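Glycosyl hydrolase, family 38 (Enterococcus faecalis, PDB 5KBP) is probably an alpha-mannosidase of glycoside hydrolase family 38, expected to bind carbohydrate and hydrolyse alpha-linked mannose with the help of a metal ion. Local coordinates at residues Y693-R698 and F848-Q853. Sequence-based numbering, arbitrary orientation.
Sequences YEVVTR and FNLTAQ. With SO4 (sulfate ion), chain I.
Phe848 holds CG between its own backbone N and carbonyl carbon (chi1 69°), which carries the ring to Tyr693, whose CG stands beside the backbone N and opposite the carbonyl carbon (chi1 -65°), bringing the CD1 edge of the phenol toward the Phe848 ring. The two rings form an offset edge-to-face pair, with centroids 5.6 Å apart and planes at 82°. Over the Phe848 face also lies Tyr693 CA, a CH-pi contact 3.8 Å from the ring centroid. A flat aromatic suits this place because its face can receive both a ring edge and a C-H, while Tyr693 O approaches Phe848 CD2 at the rim, 3.4 Å away. Tyrosine adds a hydroxyl that reaches past the apolar pair to hydrogen-bond Glu101, while its backbone O accepts from Gln135. Further along, Val695 CG2 meets Leu850 CD2 at 3.8 Å; these branched apolar side chains pack beside Tyr793 and Phe790 of helix 789-799 with no polar atoms to satisfy. From Asn849 on, short polar side chains shape the turn, each able to accept from the backbone N two residues ahead: Asn849 OD1 from Thr851 N at 2.8 Å, an Asx turn, and Thr851 OG1, itself a donor to Asn849 OD1, from Gln853 N, an ST turn. The sulfate, probably from the crystallisation liquor, is bound by Ala852 N and Gln853 NE2. Buried and apolar, the contact is interdomain packing: the loop leading into edge strand 695-699 of a large antiparallel sheet, with that strand's first residue, meets the end of strand 843-849 and the turn after it in the C-terminal beta sandwich domain.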
ATOM      1  N   TYR A 693     -16.941   7.249  24.065  1.00 43.05           N
ATOM      2  CA  TYR A 693     -17.586   8.358  24.770  1.00 43.35           C
ATOM      3  C   TYR A 693     -18.243   7.881  26.062  1.00 45.31           C
ATOM      4  O   TYR A 693     -19.326   8.337  26.439  1.00 47.42           O
ATOM      5  CB  TYR A 693     -18.611   9.063  23.878  1.00 49.12           C
ATOM      6  CG  TYR A 693     -18.031   9.766  22.672  1.00 56.76           C
ATOM      7  CD1 TYR A 693     -17.203  10.870  22.818  1.00 57.36           C
ATOM      8  CD2 TYR A 693     -18.334   9.340  21.386  1.00 60.27           C
ATOM      9  CE1 TYR A 693     -16.678  11.520  21.717  1.00 57.63           C
ATOM     10  CE2 TYR A 693     -17.816   9.985  20.278  1.00 60.88           C
ATOM     11  CZ  TYR A 693     -16.988  11.074  20.450  1.00 56.14           C
ATOM     12  OH  TYR A 693     -16.468  11.720  19.351  1.00 49.88           O
ATOM     13  N   GLU A 694     -17.579   6.959  26.755  1.00 44.96           N
ATOM     14  CA  GLU A 694     -18.217   6.285  27.876  1.00 56.62           C
ATOM     15  C   GLU A 694     -17.175   5.537  28.691  1.00 62.37           C
ATOM     16  O   GLU A 694     -16.290   4.887  28.130  1.00 58.35           O
ATOM     17  CB  GLU A 694     -19.297   5.315  27.371  1.00 56.53           C
ATOM     18  CG  GLU A 694     -19.782   4.302  28.387  1.00 60.26           C
ATOM     19  CD  GLU A 694     -20.747   3.304  27.778  1.00 66.95           C
ATOM     20  OE1 GLU A 694     -21.793   3.028  28.401  1.00 67.31           O
ATOM     21  OE2 GLU A 694     -20.462   2.804  26.670  1.00 71.97           O
ATOM     22  N   VAL A 695     -17.287   5.639  30.011  1.00 64.55           N
ATOM     23  CA  VAL A 695     -16.590   4.754  30.938  1.00 60.12           C
ATOM     24  C   VAL A 695     -17.614   3.706  31.358  1.00 63.73           C
ATOM     25  O   VAL A 695     -18.432   3.939  32.253  1.00 77.24           O
ATOM     26  CB  VAL A 695     -16.016   5.510  32.137  1.00 62.75           C
ATOM     27  CG1 VAL A 695     -15.392   4.538  33.126  1.00 64.62           C
ATOM     28  CG2 VAL A 695     -14.990   6.531  31.674  1.00 66.89           C
ATOM     29  N   VAL A 696     -17.577   2.551  30.704  1.00 57.93           N
ATOM     30  CA  VAL A 696     -18.609   1.534  30.862  1.00 59.32           C
ATOM     31  C   VAL A 696     -18.297   0.668  32.074  1.00 60.90           C
ATOM     32  O   VAL A 696     -17.133   0.347  32.354  1.00 60.75           O
ATOM     33  CB  VAL A 696     -18.742   0.689  29.579  1.00 53.58           C
ATOM     34  CG1 VAL A 696     -17.468  -0.101  29.307  1.00 48.57           C
ATOM     35  CG2 VAL A 696     -19.947  -0.231  29.664  1.00 55.71           C
ATOM     36  N   THR A 697     -19.344   0.300  32.810  1.00 59.89           N
ATOM     37  CA  THR A 697     -19.226  -0.596  33.952  1.00 57.18           C
ATOM     38  C   THR A 697     -19.501  -2.020  33.488  1.00 63.28           C
ATOM     39  O   THR A 697     -20.565  -2.299  32.922  1.00 65.69           O
ATOM     40  CB  THR A 697     -20.195  -0.191  35.063  1.00 55.69           C
ATOM     41  OG1 THR A 697     -19.838   1.104  35.565  1.00 60.65           O
ATOM     42  CG2 THR A 697     -20.155  -1.198  36.200  1.00 53.92           C
ATOM     43  N   ARG A 698     -18.544  -2.917  33.719  1.00 60.84           N
ATOM     44  CA  ARG A 698     -18.658  -4.290  33.267  1.00 56.52           C
ATOM     45  C   ARG A 698     -18.601  -5.251  34.448  1.00 61.56           C
ATOM     46  O   ARG A 698     -17.880  -4.996  35.419  1.00 62.47           O
ATOM     47  CB  ARG A 698     -17.541  -4.633  32.267  1.00 50.77           C
ATOM     48  CG  ARG A 698     -17.564  -3.787  31.001  1.00 47.92           C
ATOM     49  CD  ARG A 698     -16.750  -4.432  29.892  1.00 42.74           C
ATOM     50  NE  ARG A 698     -17.044  -3.847  28.586  1.00 46.32           N
ATOM     51  CZ  ARG A 698     -16.174  -3.151  27.864  1.00 49.06           C
ATOM     52  NH1 ARG A 698     -16.533  -2.657  26.687  1.00 49.56           N
ATOM     53  NH2 ARG A 698     -14.941  -2.959  28.311  1.00 53.35           N
ATOM     54  N   PHE A 848     -17.191  15.012  26.488  1.00 46.63           N
ATOM     55  CA  PHE A 848     -18.251  14.171  27.025  1.00 44.55           C
ATOM     56  C   PHE A 848     -18.068  13.997  28.524  1.00 46.39           C
ATOM     57  O   PHE A 848     -16.950  14.043  29.042  1.00 52.35           O
ATOM     58  CB  PHE A 848     -18.300  12.804  26.330  1.00 41.57           C
ATOM     59  CG  PHE A 848     -17.128  11.914  26.636  1.00 49.84           C
ATOM     60  CD1 PHE A 848     -15.894  12.144  26.052  1.00 51.76           C
ATOM     61  CD2 PHE A 848     -17.269  10.833  27.490  1.00 51.08           C
ATOM     62  CE1 PHE A 848     -14.816  11.320  26.326  1.00 49.96           C
ATOM     63  CE2 PHE A 848     -16.198  10.004  27.766  1.00 53.68           C
ATOM     64  CZ  PHE A 848     -14.970  10.249  27.184  1.00 53.23           C
ATOM     65  N   ASN A 849     -19.188  13.798  29.214  1.00 50.61           N
ATOM     66  CA  ASN A 849     -19.175  13.570  30.652  1.00 53.14           C
ATOM     67  C   ASN A 849     -18.689  12.157  30.950  1.00 55.60           C
ATOM     68  O   ASN A 849     -19.128  11.191  30.318  1.00 63.28           O
ATOM     69  CB  ASN A 849     -20.574  13.781  31.233  1.00 57.27           C
ATOM     70  CG  ASN A 849     -20.573  13.893  32.748  1.00 58.26           C
ATOM     71  OD1 ASN A 849     -19.619  13.495  33.418  1.00 55.42           O
ATOM     72  ND2 ASN A 849     -21.655  14.432  33.296  1.00 57.35           N
ATOM     73  N   LEU A 850     -17.782  12.041  31.916  1.00 52.98           N
ATOM     74  CA  LEU A 850     -17.262  10.748  32.334  1.00 51.41           C
ATOM     75  C   LEU A 850     -18.094  10.096  33.431  1.00 55.50           C
ATOM     76  O   LEU A 850     -17.943   8.893  33.668  1.00 55.40           O
ATOM     77  CB  LEU A 850     -15.814  10.895  32.820  1.00 53.64           C
ATOM     78  CG  LEU A 850     -14.765  11.348  31.802  1.00 54.22           C
ATOM     79  CD1 LEU A 850     -13.479  11.758  32.504  1.00 49.55           C
ATOM     80  CD2 LEU A 850     -14.491  10.240  30.800  1.00 52.77           C
ATOM     81  N   THR A 851     -18.967  10.849  34.094  1.00 59.64           N
ATOM     82  CA  THR A 851     -19.707  10.372  35.253  1.00 63.84           C
ATOM     83  C   THR A 851     -21.197  10.280  34.936  1.00 57.76           C
ATOM     84  O   THR A 851     -21.657  10.649  33.850  1.00 54.21           O
ATOM     85  CB  THR A 851     -19.474  11.287  36.456  1.00 68.79           C
ATOM     86  OG1 THR A 851     -20.239  12.489  36.302  1.00 66.04           O
ATOM     87  CG2 THR A 851     -18.009  11.650  36.562  1.00 67.87           C
ATOM     88  N   ALA A 852     -21.953   9.783  35.912  1.00 57.73           N
ATOM     89  CA  ALA A 852     -23.402   9.676  35.820  1.00 62.83           C
ATOM     90  C   ALA A 852     -24.119  10.834  36.499  1.00 68.34           C
ATOM     91  O   ALA A 852     -25.335  10.761  36.705  1.00 68.85           O
ATOM     92  CB  ALA A 852     -23.872   8.349  36.420  1.00 61.66           C
ATOM     93  N   GLN A 853     -23.401  11.898  36.850  1.00 68.31           N
ATOM     94  CA  GLN A 853     -23.983  13.062  37.498  1.00 71.00           C
ATOM     95  C   GLN A 853     -23.947  14.266  36.567  1.00 68.61           C
ATOM     96  O   GLN A 853     -23.093  14.367  35.682  1.00 70.24           O
ATOM     97  CB  GLN A 853     -23.248  13.404  38.799  1.00 72.69           C
ATOM     98  CG  GLN A 853     -23.599  12.512  39.977  1.00 83.61           C
ATOM     99  CD  GLN A 853     -22.946  11.149  39.896  1.00 94.35           C
ATOM    100  OE1 GLN A 853     -23.619  10.122  39.975  1.00103.66           O
ATOM    101  NE2 GLN A 853     -21.627  11.133  39.747  1.00 91.84           N
TER
HETATM  102  S   SO4 I 907     -20.435   7.879  39.202  0.80101.21           S
HETATM  103  O1  SO4 I 907     -19.725   6.681  39.640  0.80103.59           O
HETATM  104  O2  SO4 I 907     -19.549   9.036  39.294  0.80 93.83           O
HETATM  105  O3  SO4 I 907     -21.598   8.089  40.060  0.80103.53           O
HETATM  106  O4  SO4 I 907     -20.875   7.709  37.820  0.80 98.93           O